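Long-range contacts in cytochrome P450 113A1 (Saccharopolyspora erythraea, PDB 2JJN), which hydroxylates the macrolactone ring of erythromycin D at C-12 to give erythromycin C, using heme b, dioxygen and NADPH: residues A[18-23]-A[46-51]; A[172-177]-A[389-394]; A[288-293]-A[311-316]. The protein carries 2 engineered substitutions. One frame throughout, in Å; residues are numbered along the deposited sequence.

The three contacts lie on the same side of the chain's centre, their centres about 12 to 13 Å apart, and each touches the other two. Interaction 1 closes first along the sequence; interaction 3 falls within the long span between 172-177 and 389-394. Interactions 1 and 3 share the mixed sheet, since the hairpin of 46-51 leads into strand 51-53, which lies beside strand 311-315, and Val21 packs on Trp315. Interaction 2 joins two loops, its Pro177 meeting Met311 and its Ile392 meeting Pro289. Together they tie the outer N-terminal arm, through sheet and loops, to the heme and to Gln292 of the substrate site.

Interaction 1 (A[18-23]-A[46-51]); sequences IDEVPG and DRYGVW
Asp19 and Glu20 meet the turn at Arg47 and Tyr48 through one backbone bond and a small polar cluster. Arg47 N gives its hydrogen to Asp19 O at 2.8 Å, with an N-H...O angle of 152°. Beyond it the carboxylate of Glu20 divides its work: OE1 accepts from Tyr48 OH at 3.0 Å, approached from above the carboxylate plane, while OE2 forms a long salt bridge to Arg47 NE at 3.5 Å. Arg47 NH2 also donates to Tyr48 OH, 3.1 Å away, so that hydroxyl both gives and receives. With CG of Arg47 between its backbone N and carbonyl carbon (chi1 69°), this methylene sits over the centre of the Tyr48 ring while Asp19 O lies beside it. The Asp19 carboxylate packs against CB and CD of Arg47; no N-H points at OD1, so beyond this packing only a general charge attraction is likely.

Residues 46-50 connect strands 43-45 and 51-53 of a beta hairpin, with a type I turn from Asp46 to Gly49, where a positive phi of 76° suits glycine. Asp46 OD1 accepts from Tyr48 N at 2.8 Å, an Asx turn, and also from Val50 N at 3.0 Å, the two donors arriving from opposite faces of the carboxylate. Aspartate fits this buried place because its short side chain brings OD1 to the turn's own N-H groups and leaves OD2 for His52 NE2 and a water 2.8 Å away; that water accepts from Val21 N at 3.0 Å and carries the contact back to the N-terminal arm.

Interaction 2 (A[172-177]-A[389-394]); sequences IQMDDP and FEQIVL
Gln391 reaches across to the loop of Ile172 and Met174 with both ends of its amide. NE2 donates to Ile172 O at 2.7 Å in a fairly straight bond, 163° at the hydrogen, and the oxygen lies in the amide plane. OE1 accepts from Met174 N at 2.9 Å. Glutamine suits the place because one side chain can serve a carbonyl and an N-H two residues apart, and this double grip fixes which way the amide is turned. CG of Gln391 is rotated well off a staggered position (chi1 22°), a strain the two bonds may repay; from there the chain runs extended to the amide.

Met174, modelled in two conformers, in the one described here crosses Gln391 and Ile392 at about a right angle. Its CG lies against Gln391 NE2 at 3.7 Å, and with the chain extended beyond CG its SD meets Ile392 CG1 at 3.5 Å. Ile392 itself has a positive phi, 74°, unusual for a beta-branched residue; it is the centre of a classic gamma turn closed by Val393 N and Gln391 O, 2.8 Å apart. Its side chain is about 6 Å from that of Gln292, a substrate-binding residue.

Gln391 NE2 also bonds Leu169 O, near the end of helix 165-171. Ile172 packs on helix 180-206 and Val393 on helix 228-259, so the contact fastens the link between helices 165-171 and 180-206, probably the P450 F-G loop, to the loop preceding strand 400-402.

Interaction 3 (A[288-293]-A[311-316]); sequences FPQMQR and MVNTWV. With HEM (protoporphyrin IX containing Fe), chain B.
Gln290 lays its amide oxygen over one face of the Trp315 indole, offset toward the rim, with OE1 3.1 Å from CZ2; the amide stands steeply to the ring. Its CG lies between the backbone N and the carbonyl carbon (chi1 57°), and the chain then extends beside the indole, whose NE1 bonds His52. The Phe288 ring turns its edge to the heme, CD1 being 3.8 Å from heme CHB, and the water bound to the iron also lies at that edge.

The guanidinium of Arg293 likewise works through its edge: NH2 donates to heme O1A at 2.8 Å, almost straight at 176°, and NH1 to heme O2A at 2.9 Å. NH1 also gives a hydrogen to Gln292 O, 3.0 Å away and in the guanidinium plane, which steadies the group for the propionate. Arginine suits this place, offering two parallel N-H donors and a charge to the propionate.

Apart from Phe288, just before the first strand, these groups are carried by strands 290-293 and 311-315, which run antiparallel, 155° between their directions. Met291 and Thr314 form one hydrogen-bonded pair, with Thr314 N 2.8 Å from Met291 O, and Arg293 and Val312 form the next. In the conformers described, Met291 SD touches Val316 CG2 at 3.8 Å. On the face carrying Met291, Arg293 and Thr314, helix 56-64 packs through Leu63; the opposite face carries Gln292, a substrate-binding residue. Such a strand pair, holding a propionate through Arg293 while His95, Arg99 and His351 also hydrogen-bond the heme, is a heme-anchoring element of the cytochrome P450 fold's beta sheet.

Interaction 1 (A[18-23]-A[46-51])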
loop_
_atom_site.group_PDB
_atom_site.type_symbol
_atom_site.label_atom_id
_atom_site.label_comp_id
_atom_site.label_asym_id
_atom_site.label_seq_id
_atom_site.Cartn_x
_atom_site.Cartn_y
_atom_site.Cartn_z
ATOM N N ILE A 18 -13.879 -25.832 -0.428
ATOM C CA ILE A 18 -13.149 -24.595 -0.172
ATOM C C ILE A 18 -13.375 -23.581 -1.288
ATOM O O ILE A 18 -12.725 -23.636 -2.332
ATOM C CB ILE A 18 -11.638 -24.853 -0.024
ATOM C CG1 ILE A 18 -11.073 -25.467 -1.306
ATOM C CG2 ILE A 18 -11.367 -25.757 1.169
ATOM C CD1 ILE A 18 -9.698 -26.074 -1.138
ATOM N N ASP A 19 -14.310 -22.617 -1.068
ATOM C CA ASP A 19 -14.819 -21.798 -2.148
ATOM C C ASP A 19 -14.605 -20.343 -1.808
ATOM O O ASP A 19 -15.323 -19.463 -2.281
ATOM C CB ASP A 19 -16.281 -22.150 -2.425
ATOM C CG ASP A 19 -17.118 -22.225 -1.157
ATOM O OD1 ASP A 19 -16.624 -21.821 -0.073
ATOM O OD2 ASP A 19 -18.269 -22.682 -1.256
ATOM N N GLU A 20 -13.600 -20.096 -0.966
ATOM C CA GLU A 20 -13.070 -18.730 -0.827
ATOM C C GLU A 20 -11.561 -18.767 -0.506
ATOM O O GLU A 20 -11.026 -19.780 -0.029
ATOM C CB GLU A 20 -13.927 -17.856 0.111
ATOM C CG GLU A 20 -14.453 -18.577 1.359
ATOM C CD GLU A 20 -15.325 -17.702 2.271
ATOM O OE1 GLU A 20 -15.183 -16.455 2.266
ATOM O OE2 GLU A 20 -16.132 -18.287 3.024
ATOM N N VAL A 21 -10.861 -17.696 -0.856
ATOM C CA VAL A 21 -9.424 -17.659 -0.675
ATOM C C VAL A 21 -9.090 -17.930 0.797
ATOM O O VAL A 21 -9.844 -17.496 1.684
ATOM C CB VAL A 21 -8.813 -16.309 -1.126
ATOM C CG1 VAL A 21 -9.281 -15.943 -2.540
ATOM C CG2 VAL A 21 -9.170 -15.192 -0.148
ATOM N N PRO A 22 -7.964 -18.631 1.069
ATOM C CA PRO A 22 -7.530 -18.713 2.479
ATOM C C PRO A 22 -7.186 -17.316 3.042
ATOM O O PRO A 22 -6.968 -16.369 2.265
ATOM C CB PRO A 22 -6.279 -19.609 2.429
ATOM C CG PRO A 22 -6.333 -20.327 1.127
ATOM C CD PRO A 22 -7.082 -19.404 0.171
ATOM N N GLY A 23 -7.228 -17.159 4.366
ATOM C CA GLY A 23 -6.986 -15.838 4.972
ATOM C C GLY A 23 -5.533 -15.394 4.828
ATOM O O GLY A 23 -4.642 -16.203 4.516
ATOM N N ASP A 46 -14.910 -17.696 -7.087
ATOM C CA ASP A 46 -15.264 -18.038 -5.714
ATOM C C ASP A 46 -16.768 -18.106 -5.451
ATOM O O ASP A 46 -17.585 -17.905 -6.365
ATOM C CB ASP A 46 -14.505 -17.160 -4.692
ATOM C CG ASP A 46 -15.038 -15.745 -4.576
ATOM O OD1 ASP A 46 -16.205 -15.489 -4.995
ATOM O OD2 ASP A 46 -14.247 -14.926 -4.029
ATOM N N ARG A 47 -17.110 -18.404 -4.186
ATOM C CA ARG A 47 -18.538 -18.632 -3.882
ATOM C C ARG A 47 -19.375 -17.366 -3.954
ATOM O O ARG A 47 -20.636 -17.435 -3.929
ATOM C CB ARG A 47 -18.684 -19.291 -2.507
ATOM C CG ARG A 47 -18.327 -18.405 -1.348
ATOM C CD ARG A 47 -18.713 -19.164 -0.045
ATOM N NE ARG A 47 -18.977 -18.285 1.072
ATOM C CZ ARG A 47 -20.110 -18.242 1.777
ATOM N NH1 ARG A 47 -21.132 -19.044 1.493
ATOM N NH2 ARG A 47 -20.208 -17.398 2.801
ATOM N N TYR A 48 -18.711 -16.209 -3.992
ATOM C CA TYR A 48 -19.433 -14.938 -4.107
ATOM C C TYR A 48 -19.514 -14.502 -5.559
ATOM O O TYR A 48 -20.008 -13.425 -5.843
ATOM C CB TYR A 48 -18.723 -13.864 -3.296
ATOM C CG TYR A 48 -18.536 -14.230 -1.845
ATOM C CD1 TYR A 48 -17.290 -14.529 -1.355
ATOM C CD2 TYR A 48 -19.643 -14.328 -0.990
ATOM C CE1 TYR A 48 -17.107 -14.894 -0.016
ATOM C CE2 TYR A 48 -19.475 -14.688 0.334
ATOM C CZ TYR A 48 -18.201 -14.968 0.804
ATOM O OH TYR A 48 -18.006 -15.352 2.114
ATOM N N GLY A 49 -18.996 -15.335 -6.478
ATOM C CA GLY A 49 -18.991 -14.951 -7.913
ATOM C C GLY A 49 -17.916 -13.931 -8.242
ATOM O O GLY A 49 -17.988 -13.258 -9.278
ATOM N N VAL A 50 -16.904 -13.858 -7.375
ATOM C CA VAL A 50 -15.736 -12.991 -7.593
ATOM C C VAL A 50 -14.636 -13.853 -8.188
ATOM O O VAL A 50 -14.415 -14.972 -7.752
ATOM C CB VAL A 50 -15.251 -12.373 -6.258
ATOM C CG1 VAL A 50 -13.993 -11.574 -6.505
ATOM C CG2 VAL A 50 -16.327 -11.471 -5.699
ATOM N N TRP A 51 -13.951 -13.321 -9.195
ATOM C CA TRP A 51 -12.954 -14.098 -9.914
ATOM C C TRP A 51 -11.588 -13.689 -9.438
ATOM O O TRP A 51 -11.400 -12.588 -8.816
ATOM C CB TRP A 51 -13.084 -13.799 -11.414
ATOM C CG TRP A 51 -14.357 -14.402 -11.967
ATOM C CD1 TRP A 51 -15.643 -13.937 -11.805
ATOM C CD2 TRP A 51 -14.466 -15.614 -12.715
ATOM N NE1 TRP A 51 -16.543 -14.775 -12.434
ATOM C CE2 TRP A 51 -15.847 -15.810 -13.005
ATOM C CE3 TRP A 51 -13.521 -16.563 -13.179
ATOM C CZ2 TRP A 51 -16.316 -16.898 -13.751
ATOM C CZ3 TRP A 51 -13.987 -17.637 -13.941
ATOM C CH2 TRP A 51 -15.372 -17.786 -14.233
HETATM O O HOH W 1 -12.929 -15.620 -1.686
#

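Interaction 2 (A[172-177]-A[389-394])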
loop_
_atom_site.group_PDB
_atom_site.type_symbol
_atom_site.label_atom_id
_atom_site.label_comp_id
_atom_site.label_asym_id
_atom_site.label_seq_id
_atom_site.Cartn_x
_atom_site.Cartn_y
_atom_site.Cartn_z
ATOM N N ILE A 172 -13.933 -4.394 9.982
ATOM C CA ILE A 172 -14.880 -4.471 8.882
ATOM C C ILE A 172 -14.590 -5.722 8.076
ATOM O O ILE A 172 -13.570 -5.808 7.419
ATOM C CB ILE A 172 -14.835 -3.215 7.957
ATOM C CG1 ILE A 172 -15.048 -1.925 8.770
ATOM C CG2 ILE A 172 -15.882 -3.353 6.843
ATOM C CD1 ILE A 172 -14.898 -0.639 7.991
ATOM N N GLN A 173 -15.517 -6.658 8.114
ATOM C CA GLN A 173 -15.416 -7.929 7.407
ATOM C C GLN A 173 -15.478 -7.730 5.900
ATOM O O GLN A 173 -16.433 -7.158 5.382
ATOM C CB GLN A 173 -16.569 -8.829 7.891
ATOM C CG GLN A 173 -16.374 -10.341 7.574
ATOM C CD GLN A 173 -15.167 -11.030 8.262
ATOM O OE1 GLN A 173 -14.389 -10.417 9.009
ATOM N NE2 GLN A 173 -15.014 -12.327 7.989
ATOM N N MET A 174 -14.476 -8.201 5.165
ATOM C CA MET A 174 -14.447 -7.904 3.744
ATOM C C MET A 174 -14.432 -9.112 2.798
ATOM O O MET A 174 -13.896 -9.016 1.680
ATOM C CB MET A 174 -13.343 -6.887 3.425
ATOM C CG MET A 174 -13.279 -5.713 4.411
ATOM S SD MET A 174 -12.024 -4.496 4.020
ATOM C CE MET A 174 -12.062 -3.415 5.444
ATOM N N ASP A 175 -15.077 -10.204 3.229
ATOM C CA ASP A 175 -15.156 -11.485 2.472
ATOM C C ASP A 175 -15.669 -11.363 1.032
ATOM O O ASP A 175 -15.114 -11.981 0.085
ATOM C CB ASP A 175 -16.123 -12.454 3.179
ATOM C CG ASP A 175 -16.039 -12.392 4.698
ATOM O OD1 ASP A 175 -14.925 -12.213 5.232
ATOM O OD2 ASP A 175 -17.099 -12.534 5.355
ATOM N N ASP A 176 -16.776 -10.637 0.903
ATOM C CA ASP A 176 -17.476 -10.404 -0.362
ATOM C C ASP A 176 -17.462 -8.938 -0.705
ATOM O O ASP A 176 -18.271 -8.168 -0.174
ATOM C CB ASP A 176 -18.931 -10.910 -0.329
ATOM C CG ASP A 176 -19.686 -10.645 -1.627
ATOM O OD1 ASP A 176 -19.115 -10.128 -2.602
ATOM O OD2 ASP A 176 -20.878 -10.969 -1.685
ATOM N N PRO A 177 -16.553 -8.537 -1.593
ATOM C CA PRO A 177 -16.347 -7.141 -1.887
ATOM C C PRO A 177 -17.499 -6.530 -2.683
ATOM O O PRO A 177 -17.493 -5.329 -2.928
ATOM C CB PRO A 177 -15.023 -7.145 -2.654
ATOM C CG PRO A 177 -15.002 -8.506 -3.312
ATOM C CD PRO A 177 -15.625 -9.420 -2.342
ATOM N N PHE A 389 -2.598 -9.166 9.950
ATOM C CA PHE A 389 -3.860 -8.792 9.307
ATOM C C PHE A 389 -4.448 -10.042 8.633
ATOM O O PHE A 389 -3.725 -10.875 8.043
ATOM C CB PHE A 389 -3.638 -7.685 8.274
ATOM C CG PHE A 389 -3.316 -6.360 8.887
ATOM C CD1 PHE A 389 -4.309 -5.577 9.456
ATOM C CD2 PHE A 389 -2.014 -5.896 8.949
ATOM C CE1 PHE A 389 -4.003 -4.368 10.031
ATOM C CE2 PHE A 389 -1.694 -4.655 9.535
ATOM C CZ PHE A 389 -2.722 -3.907 10.119
ATOM N N GLU A 390 -5.755 -10.224 8.754
ATOM C CA GLU A 390 -6.374 -11.376 8.138
ATOM C C GLU A 390 -6.935 -11.057 6.766
ATOM O O GLU A 390 -7.241 -11.957 5.982
ATOM C CB GLU A 390 -7.528 -11.877 8.999
ATOM C CG GLU A 390 -7.181 -11.987 10.472
ATOM C CD GLU A 390 -7.740 -13.230 11.129
ATOM O OE1 GLU A 390 -8.856 -13.670 10.761
ATOM O OE2 GLU A 390 -7.050 -13.767 12.016
ATOM N N GLN A 391 -7.081 -9.774 6.474
ATOM C CA GLN A 391 -7.595 -9.373 5.172
ATOM C C GLN A 391 -6.901 -8.158 4.610
ATOM O O GLN A 391 -6.290 -7.342 5.343
ATOM C CB GLN A 391 -9.113 -9.164 5.222
ATOM C CG GLN A 391 -9.626 -8.896 6.611
ATOM C CD GLN A 391 -11.070 -8.441 6.639
ATOM O OE1 GLN A 391 -11.985 -9.152 6.188
ATOM N NE2 GLN A 391 -11.280 -7.238 7.165
ATOM N N ILE A 392 -7.037 -8.048 3.289
ATOM C CA ILE A 392 -6.679 -6.855 2.532
ATOM C C ILE A 392 -5.163 -6.669 2.365
ATOM O O ILE A 392 -4.672 -6.699 1.219
ATOM C CB ILE A 392 -7.333 -5.570 3.092
ATOM C CG1 ILE A 392 -8.869 -5.737 3.141
ATOM C CG2 ILE A 392 -6.902 -4.341 2.273
ATOM C CD1 ILE A 392 -9.509 -6.241 1.891
ATOM N N VAL A 393 -4.449 -6.486 3.478
ATOM C CA VAL A 393 -3.002 -6.260 3.435
ATOM C C VAL A 393 -2.245 -7.486 3.900
ATOM O O VAL A 393 -2.783 -8.367 4.608
ATOM C CB VAL A 393 -2.577 -5.011 4.235
ATOM C CG1 VAL A 393 -3.255 -3.753 3.717
ATOM C CG2 VAL A 393 -2.864 -5.196 5.729
ATOM N N LEU A 394 -0.992 -7.577 3.454
ATOM C CA LEU A 394 -0.110 -8.649 3.881
ATOM C C LEU A 394 0.901 -8.103 4.891
ATOM O O LEU A 394 1.861 -7.460 4.521
ATOM C CB LEU A 394 0.611 -9.252 2.646
ATOM C CG LEU A 394 1.484 -10.448 2.956
ATOM C CD1 LEU A 394 0.607 -11.709 3.142
ATOM C CD2 LEU A 394 2.502 -10.724 1.840
#

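Interaction 3 (A[288-293]-A[311-316])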
loop_
_atom_site.group_PDB
_atom_site.type_symbol
_atom_site.label_atom_id
_atom_site.label_comp_id
_atom_site.label_asym_id
_atom_site.label_seq_id
_atom_site.Cartn_x
_atom_site.Cartn_y
_atom_site.Cartn_z
ATOM N N PHE A 288 0.006 -4.745 -0.522
ATOM C CA PHE A 288 -1.320 -5.012 -1.065
ATOM C C PHE A 288 -1.180 -6.241 -1.957
ATOM O O PHE A 288 -0.658 -6.155 -3.064
ATOM C CB PHE A 288 -1.789 -3.849 -1.930
ATOM C CG PHE A 288 -2.252 -2.663 -1.180
ATOM C CD1 PHE A 288 -1.874 -1.411 -1.619
ATOM C CD2 PHE A 288 -3.109 -2.778 -0.108
ATOM C CE1 PHE A 288 -2.346 -0.254 -0.967
ATOM C CE2 PHE A 288 -3.571 -1.633 0.572
ATOM C CZ PHE A 288 -3.172 -0.387 0.130
ATOM N N PRO A 289 -1.553 -7.408 -1.467
ATOM C CA PRO A 289 -1.362 -8.628 -2.277
ATOM C C PRO A 289 -2.341 -8.790 -3.423
ATOM O O PRO A 289 -2.113 -9.633 -4.334
ATOM C CB PRO A 289 -1.530 -9.754 -1.223
ATOM C CG PRO A 289 -2.365 -9.153 -0.172
ATOM C CD PRO A 289 -1.963 -7.721 -0.073
ATOM N N GLN A 290 -3.393 -7.996 -3.419
ATOM C CA GLN A 290 -4.447 -8.105 -4.438
ATOM C C GLN A 290 -5.018 -6.749 -4.779
ATOM O O GLN A 290 -5.013 -5.826 -3.944
ATOM C CB GLN A 290 -5.559 -9.037 -3.919
ATOM C CG GLN A 290 -6.169 -8.587 -2.595
ATOM C CD GLN A 290 -7.168 -9.550 -1.970
ATOM O OE1 GLN A 290 -7.202 -10.745 -2.278
ATOM N NE2 GLN A 290 -8.023 -9.013 -1.105
ATOM N N MET A 291 -5.499 -6.617 -6.023
ATOM C CA MET A 291 -6.232 -5.429 -6.476
ATOM C C MET A 291 -7.522 -5.872 -7.115
ATOM O O MET A 291 -7.588 -6.979 -7.556
ATOM C CB MET A 291 -5.436 -4.575 -7.493
ATOM C CG MET A 291 -4.382 -3.745 -6.824
ATOM S SD MET A 291 -2.965 -4.682 -7.236
ATOM C CE MET A 291 -2.571 -3.927 -8.806
ATOM N N GLN A 292 -8.523 -4.999 -7.142
ATOM C CA GLN A 292 -9.833 -5.356 -7.676
ATOM C C GLN A 292 -10.158 -4.584 -8.914
ATOM O O GLN A 292 -9.796 -3.397 -9.047
ATOM C CB GLN A 292 -10.956 -5.082 -6.637
ATOM C CG GLN A 292 -10.918 -6.178 -5.528
ATOM C CD GLN A 292 -9.872 -5.897 -4.458
ATOM O OE1 GLN A 292 -9.068 -6.767 -4.067
ATOM N NE2 GLN A 292 -9.884 -4.674 -3.967
ATOM N N ARG A 293 -10.805 -5.291 -9.837
ATOM C CA ARG A 293 -11.364 -4.702 -11.093
ATOM C C ARG A 293 -12.791 -5.203 -11.287
ATOM O O ARG A 293 -13.215 -6.146 -10.620
ATOM C CB ARG A 293 -10.495 -5.047 -12.322
ATOM C CG ARG A 293 -9.055 -4.576 -12.200
ATOM C CD ARG A 293 -9.040 -3.024 -12.243
ATOM N NE ARG A 293 -7.688 -2.471 -12.424
ATOM C CZ ARG A 293 -6.929 -2.002 -11.432
ATOM N NH1 ARG A 293 -7.303 -2.098 -10.153
ATOM N NH2 ARG A 293 -5.782 -1.398 -11.726
ATOM N N MET A 311 -16.679 -8.891 -10.373
ATOM C CA MET A 311 -15.423 -8.415 -9.798
ATOM C C MET A 311 -14.313 -9.445 -10.065
ATOM O O MET A 311 -14.568 -10.643 -10.030
ATOM C CB MET A 311 -15.598 -8.177 -8.319
ATOM C CG MET A 311 -14.306 -7.861 -7.613
ATOM S SD MET A 311 -14.575 -6.732 -6.217
ATOM C CE MET A 311 -15.022 -5.257 -7.119
ATOM N N VAL A 312 -13.118 -8.942 -10.345
ATOM C CA VAL A 312 -11.925 -9.764 -10.620
ATOM C C VAL A 312 -10.841 -9.276 -9.680
ATOM O O VAL A 312 -10.577 -8.065 -9.625
ATOM C CB VAL A 312 -11.456 -9.544 -12.076
ATOM C CG1 VAL A 312 -10.206 -10.391 -12.337
ATOM C CG2 VAL A 312 -12.606 -9.907 -13.063
ATOM N N ASN A 313 -10.215 -10.199 -8.951
ATOM C CA ASN A 313 -9.141 -9.897 -7.964
ATOM C C ASN A 313 -7.846 -10.336 -8.640
ATOM O O ASN A 313 -7.717 -11.515 -9.002
ATOM C CB ASN A 313 -9.427 -10.828 -6.750
ATOM C CG ASN A 313 -10.318 -10.211 -5.724
ATOM O OD1 ASN A 313 -11.339 -10.786 -5.377
ATOM N ND2 ASN A 313 -9.931 -9.057 -5.201
ATOM N N THR A 314 -6.910 -9.420 -8.820
ATOM C CA THR A 314 -5.588 -9.775 -9.388
ATOM C C THR A 314 -4.593 -9.951 -8.266
ATOM O O THR A 314 -4.355 -9.003 -7.533
ATOM C CB THR A 314 -5.012 -8.697 -10.318
ATOM O OG1 THR A 314 -4.947 -7.429 -9.663
ATOM C CG2 THR A 314 -5.842 -8.532 -11.614
ATOM N N TRP A 315 -4.047 -11.149 -8.128
ATOM C CA TRP A 315 -3.193 -11.500 -6.992
ATOM C C TRP A 315 -1.741 -11.163 -7.297
ATOM O O TRP A 315 -0.949 -11.974 -7.807
ATOM C CB TRP A 315 -3.372 -12.972 -6.648
ATOM C CG TRP A 315 -4.595 -13.247 -5.834
ATOM C CD1 TRP A 315 -5.825 -13.488 -6.309
ATOM C CD2 TRP A 315 -4.665 -13.303 -4.406
ATOM N NE1 TRP A 315 -6.718 -13.723 -5.231
ATOM C CE2 TRP A 315 -6.012 -13.605 -4.058
ATOM C CE3 TRP A 315 -3.723 -13.080 -3.382
ATOM C CZ2 TRP A 315 -6.439 -13.719 -2.725
ATOM C CZ3 TRP A 315 -4.138 -13.215 -2.060
ATOM C CH2 TRP A 315 -5.482 -13.527 -1.741
ATOM N N VAL A 316 -1.385 -9.911 -6.985
ATOM C CA VAL A 316 0.014 -9.486 -7.145
ATOM C C VAL A 316 0.967 -10.394 -6.325
ATOM O O VAL A 316 2.076 -10.699 -6.749
ATOM C CB VAL A 316 0.159 -7.991 -6.819
ATOM C CG1 VAL A 316 1.596 -7.627 -6.461
ATOM C CG2 VAL A 316 -0.307 -7.194 -8.072
HETATM C CHA HEM B . -1.937 3.344 -6.475
HETATM C CHB HEM B . 0.694 0.183 -3.849
HETATM C CHC HEM B . 2.509 3.873 -1.284
HETATM C CHD HEM B . -0.698 6.900 -3.340
HETATM C C1A HEM B . -1.312 2.207 -6.005
HETATM C C2A HEM B . -1.510 0.863 -6.560
HETATM C C3A HEM B . -0.802 -0.005 -5.831
HETATM C C4A HEM B . -0.132 0.740 -4.785
HETATM C CMA HEM B . -0.722 -1.536 -6.017
HETATM C CAA HEM B . -2.363 0.522 -7.796
HETATM C CBA HEM B . -3.832 0.382 -7.442
HETATM C CGA HEM B . -4.652 -0.212 -8.589
HETATM O O1A HEM B . -4.081 -0.502 -9.678
HETATM O O2A HEM B . -5.901 -0.337 -8.389
HETATM C C1B HEM B . 1.429 0.926 -2.924
HETATM C C2B HEM B . 2.423 0.384 -2.033
HETATM C C3B HEM B . 2.939 1.413 -1.321
HETATM C C4B HEM B . 2.247 2.613 -1.777
HETATM C CMB HEM B . 2.732 -1.128 -2.030
HETATM C CAB HEM B . 3.999 1.444 -0.202
HETATM C CBB HEM B . 4.987 0.610 -0.229
HETATM C C1C HEM B . 1.797 5.006 -1.616
HETATM C C2C HEM B . 2.017 6.325 -1.043
HETATM C C3C HEM B . 1.127 7.165 -1.612
HETATM C C4C HEM B . 0.329 6.402 -2.574
HETATM C CMC HEM B . 3.110 6.608 0.022
HETATM C CAC HEM B . 0.885 8.663 -1.345
HETATM C CBC HEM B . 1.872 9.532 -1.128
HETATM C C1D HEM B . -1.307 6.187 -4.328
HETATM C C2D HEM B . -2.328 6.740 -5.160
HETATM C C3D HEM B . -2.694 5.665 -6.131
HETATM C C4D HEM B . -1.872 4.540 -5.798
HETATM C CMD HEM B . -2.940 8.170 -5.080
HETATM C CAD HEM B . -3.755 5.718 -7.245
HETATM C CBD HEM B . -3.134 6.146 -8.588
HETATM C CGD HEM B . -4.162 6.076 -9.675
HETATM O O1D HEM B . -5.238 5.482 -9.487
HETATM O O2D HEM B . -3.885 6.635 -10.757
HETATM N NA HEM B . -0.428 2.104 -4.917
HETATM N NB HEM B . 1.293 2.298 -2.729
HETATM N NC HEM B . 0.752 5.110 -2.514
HETATM N ND HEM B . -1.051 4.862 -4.734
HETATM FE FE HEM B . 0.261 3.603 -3.829
HETATM O O HOH W 2 -1.339 3.077 -2.387
#